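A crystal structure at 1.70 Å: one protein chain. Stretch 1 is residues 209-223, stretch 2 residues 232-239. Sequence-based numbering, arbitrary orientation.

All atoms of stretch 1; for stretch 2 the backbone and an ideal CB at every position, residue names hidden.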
# COMPACT_ATOMS: atom_id res chain seq x y z
N ILE A 209 14.35 21.89 4.43
CA ILE A 209 14.09 21.44 5.79
C ILE A 209 14.74 20.07 5.84
O ILE A 209 14.39 19.10 5.13
CB ILE A 209 12.57 21.41 6.15
CG1 ILE A 209 11.97 22.79 6.06
CG2 ILE A 209 12.35 20.82 7.58
CD1 ILE A 209 11.39 23.13 4.61
N ILE A 210 15.78 19.97 6.67
CA ILE A 210 16.48 18.72 6.84
C ILE A 210 15.87 17.95 8.04
O ILE A 210 15.61 18.54 9.08
CB ILE A 210 17.98 18.96 7.14
CG1 ILE A 210 18.68 19.50 5.86
CG2 ILE A 210 18.57 17.65 7.59
CD1 ILE A 210 20.01 20.12 6.19
N ILE A 211 15.61 16.67 7.84
CA ILE A 211 15.06 15.82 8.90
C ILE A 211 16.23 14.97 9.36
O ILE A 211 16.81 14.24 8.55
CB ILE A 211 13.90 14.95 8.39
CG1 ILE A 211 12.75 15.84 7.87
CG2 ILE A 211 13.40 13.95 9.55
CD1 ILE A 211 12.27 16.87 8.86
N GLY A 212 16.57 15.04 10.64
CA GLY A 212 17.72 14.28 11.13
C GLY A 212 18.72 15.23 11.77
O GLY A 212 18.82 16.42 11.41
N ASP A 213 19.48 14.75 12.76
CA ASP A 213 20.46 15.66 13.40
C ASP A 213 21.76 15.65 12.54
O ASP A 213 21.80 14.93 11.53
CB ASP A 213 20.71 15.27 14.88
CG ASP A 213 21.31 13.89 15.14
OD1 ASP A 213 21.74 13.22 14.16
OD2 ASP A 213 21.37 13.49 16.33
N ASP A 214 22.83 16.40 12.93
CA ASP A 214 24.01 16.47 12.05
C ASP A 214 24.70 15.17 11.86
O ASP A 214 25.52 15.02 10.95
CB ASP A 214 25.01 17.55 12.50
CG ASP A 214 25.53 17.36 13.91
OD1 ASP A 214 26.07 18.33 14.47
OD2 ASP A 214 25.39 16.23 14.45
N GLY A 215 24.35 14.17 12.69
CA GLY A 215 24.93 12.85 12.51
C GLY A 215 24.34 12.20 11.27
O GLY A 215 24.99 11.39 10.64
N SER A 216 23.07 12.58 10.91
CA SER A 216 22.39 12.02 9.73
C SER A 216 22.73 12.81 8.45
O SER A 216 23.14 12.24 7.43
CB SER A 216 20.88 12.04 9.96
OG SER A 216 20.28 11.29 8.92
N VAL A 217 22.58 14.12 8.55
CA VAL A 217 22.92 15.03 7.46
C VAL A 217 23.76 16.15 8.09
O VAL A 217 23.24 16.98 8.84
CB VAL A 217 21.63 15.58 6.77
CG1 VAL A 217 22.05 16.46 5.57
CG2 VAL A 217 20.75 14.40 6.31
N SER A 218 25.03 16.16 7.77
CA SER A 218 26.01 17.08 8.40
C SER A 218 26.08 18.46 7.78
O SER A 218 25.44 18.74 6.76
CB SER A 218 27.41 16.46 8.29
OG SER A 218 27.94 16.67 7.00
N GLN A 219 26.88 19.33 8.40
CA GLN A 219 27.11 20.68 7.88
C GLN A 219 27.77 20.58 6.52
O GLN A 219 27.68 21.51 5.72
CB GLN A 219 28.05 21.44 8.84
CG GLN A 219 28.42 22.83 8.29
CD GLN A 219 27.21 23.68 7.86
OE1 GLN A 219 26.15 23.71 8.52
NE2 GLN A 219 27.34 24.36 6.72
N LYS A 220 28.49 19.49 6.24
CA LYS A 220 29.14 19.40 4.94
C LYS A 220 28.06 19.25 3.88
O LYS A 220 28.20 19.79 2.79
CB LYS A 220 30.07 18.19 4.84
CG LYS A 220 31.13 18.16 5.94
CD LYS A 220 32.41 17.51 5.43
CE LYS A 220 33.50 17.55 6.51
NZ LYS A 220 34.74 16.88 6.05
N ALA A 221 27.00 18.47 4.19
CA ALA A 221 25.92 18.38 3.21
C ALA A 221 25.21 19.73 3.19
O ALA A 221 24.80 20.17 2.12
CB ALA A 221 24.93 17.25 3.59
N VAL A 222 25.05 20.40 4.33
CA VAL A 222 24.37 21.68 4.31
C VAL A 222 25.12 22.61 3.34
O VAL A 222 24.46 23.29 2.56
CB VAL A 222 24.26 22.27 5.71
CG1 VAL A 222 23.75 23.70 5.65
CG2 VAL A 222 23.32 21.41 6.57
N SER A 223 26.48 22.63 3.35
CA SER A 223 27.16 23.55 2.44
C SER A 223 26.97 23.17 1.05
O SER A 223 26.84 24.07 0.22
CB SER A 223 28.67 23.61 2.72
OG SER A 223 28.83 23.87 4.11
N UNK A 232 17.52 29.14 2.92
CA UNK A 232 17.54 29.08 4.37
C UNK A 232 17.42 27.62 4.71
O UNK A 232 16.52 26.94 4.16
CB UNK A 232 16.43 29.91 5.01
N UNK A 233 18.29 27.10 5.59
CA UNK A 233 18.18 25.70 5.93
C UNK A 233 17.61 25.51 7.35
O UNK A 233 18.22 25.97 8.33
CB UNK A 233 19.55 25.03 5.81
N UNK A 234 16.44 24.86 7.49
CA UNK A 234 15.84 24.58 8.80
C UNK A 234 16.21 23.18 9.14
O UNK A 234 16.39 22.32 8.25
CB UNK A 234 14.32 24.77 8.81
N UNK A 235 16.34 22.85 10.44
CA UNK A 235 16.68 21.46 10.76
C UNK A 235 15.76 21.02 11.88
O UNK A 235 15.53 21.77 12.84
CB UNK A 235 18.15 21.31 11.16
N UNK A 236 15.21 19.83 11.74
CA UNK A 236 14.29 19.24 12.72
C UNK A 236 14.89 17.88 12.96
O UNK A 236 14.91 17.04 12.08
CB UNK A 236 12.84 19.17 12.24
N UNK A 237 15.41 17.65 14.17
CA UNK A 237 16.05 16.36 14.45
C UNK A 237 16.29 16.27 15.95
O UNK A 237 16.83 17.21 16.53
CB UNK A 237 17.36 16.20 13.67
N UNK A 238 15.85 15.17 16.57
CA UNK A 238 16.03 15.01 18.00
C UNK A 238 17.10 13.97 18.27
O UNK A 238 17.79 13.54 17.34
CB UNK A 238 14.71 14.62 18.67
N UNK A 239 17.20 13.52 19.56
CA UNK A 239 18.20 12.52 19.99
C UNK A 239 17.96 11.15 19.38
O UNK A 239 18.89 10.38 19.19
CB UNK A 239 18.20 12.40 21.51

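Stretch 2 opens as a strand that runs parallel to strand 209-211, and its positions alternate between the sheet face that carries Ile210 and the face that carries Ile209 and Ile211. Position 232 lies beyond this pairing: its ideal CB has no atom of stretch 1 within 5.5 Å, so stretch 1 sets no preference and many residues would serve. It is Asn232, whose side chain stays out of reach.

At position 233 the CA-to-CB bond points sideways, but the ideal CB sits 4.4 Å from Val222 CG1 and 4.9 Å from Ile210 CD1. Two apolar side chains thus border the site, and a valine, isoleucine or leucine would suit it. The residue is Val233, with chi1 in the t rotamer; its CG1 packs 3.5 Å from Ile210 CD1, and its CG2 lies 4.2 Å from Val222 CG1, linking strand and helix.

Position 234 projects onto the face of Ile209, its ideal CB 4.1 Å from Ile209 CG1. The backbone already does the pairing, since Ile210 N donates to the carbonyl O of 234 at 2.9 Å. Beta-branched or other medium-sized residues would fit, with no polar partner demanded. Thr234 is found here, its CB resting 4.0 Å from Ile209 CG1.

Position 235 points to the face of Ile210, and its ideal CB is 4.3 Å from Ile210 O and 4.9 Å from Gly212 O. Farther out, the turn of stretch 1 offers the carbonyls of Gly212 and Val217 without a cross-strand donor, beside the apolar surface of Ile210 and Val222. A long side chain with donors at its end is favoured: lysine could reach toward one or more of these oxygens, while arginine could engage them with a flat group. Arg235 does so, extended through chi1 and chi2 (both t) and bent at chi3 (m). Its NH1 donates to Gly212 O at 3.0 Å and to Val217 O at 2.6 Å, and NH2 also donates to Val217 O, at 2.7 Å. Both carbonyls lie at the guanidinium edge, while Ile210 CG2 covers one face and Asp214 CA the opposite one. A water accepts from Arg235 NH2 at 3.0 Å and donates to Gln219 OE1 at 3.2 Å, extending the contact to the helix.

Position 236 returns to the other face, its ideal CB 4.1 Å from Ile211 CD1 and 5.0 Å from Ile209 CG2. This greasy surface suits isoleucine, valine or leucine. Ile236 places CD1 3.6 Å from Ile209 CG2, while its backbone N donates to Ile210 O and its O accepts from Gly212 N, both at 3.0 Å.

At position 237 an ideal CB would fall 2.5 Å from Gly212 C and 2.7 Å from Asp213 N, so any side chain would clash. Gly237 leaves room for the backbones to approach, with CA atoms of Gly212 and Gly237 4.3 Å apart.

At 238 and 239 the CA-to-CB bonds point away and stretch 1 imposes little; the residues are Gly238 and Val239.

Stretch 2, residues 232-239: NVTRIGGV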
# COMPACT_ATOMS: atom_id res chain seq x y z
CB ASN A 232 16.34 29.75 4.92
CG ASN A 232 16.41 31.22 4.65
OD1 ASN A 232 15.35 31.81 4.39
ND2 ASN A 232 17.59 31.84 4.63
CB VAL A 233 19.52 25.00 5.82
CG1 VAL A 233 19.40 23.59 6.34
CG2 VAL A 233 20.00 24.98 4.36
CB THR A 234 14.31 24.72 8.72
OG1 THR A 234 14.00 26.12 8.67
CG2 THR A 234 13.58 24.09 9.93
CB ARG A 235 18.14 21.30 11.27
CG ARG A 235 18.50 19.79 11.41
CD ARG A 235 19.88 19.58 12.05
NE ARG A 235 20.96 19.97 11.15
CZ ARG A 235 21.61 19.11 10.37
NH1 ARG A 235 21.29 17.82 10.39
NH2 ARG A 235 22.58 19.53 9.57
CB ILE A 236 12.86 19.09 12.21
CG1 ILE A 236 12.25 20.48 11.87
CG2 ILE A 236 12.03 18.40 13.31
CD1 ILE A 236 11.06 20.36 10.96
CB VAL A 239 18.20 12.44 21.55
CG1 VAL A 239 16.86 11.91 22.09
CG2 VAL A 239 19.33 11.53 22.03
O HOH W 1 24.07 22.02 10.18
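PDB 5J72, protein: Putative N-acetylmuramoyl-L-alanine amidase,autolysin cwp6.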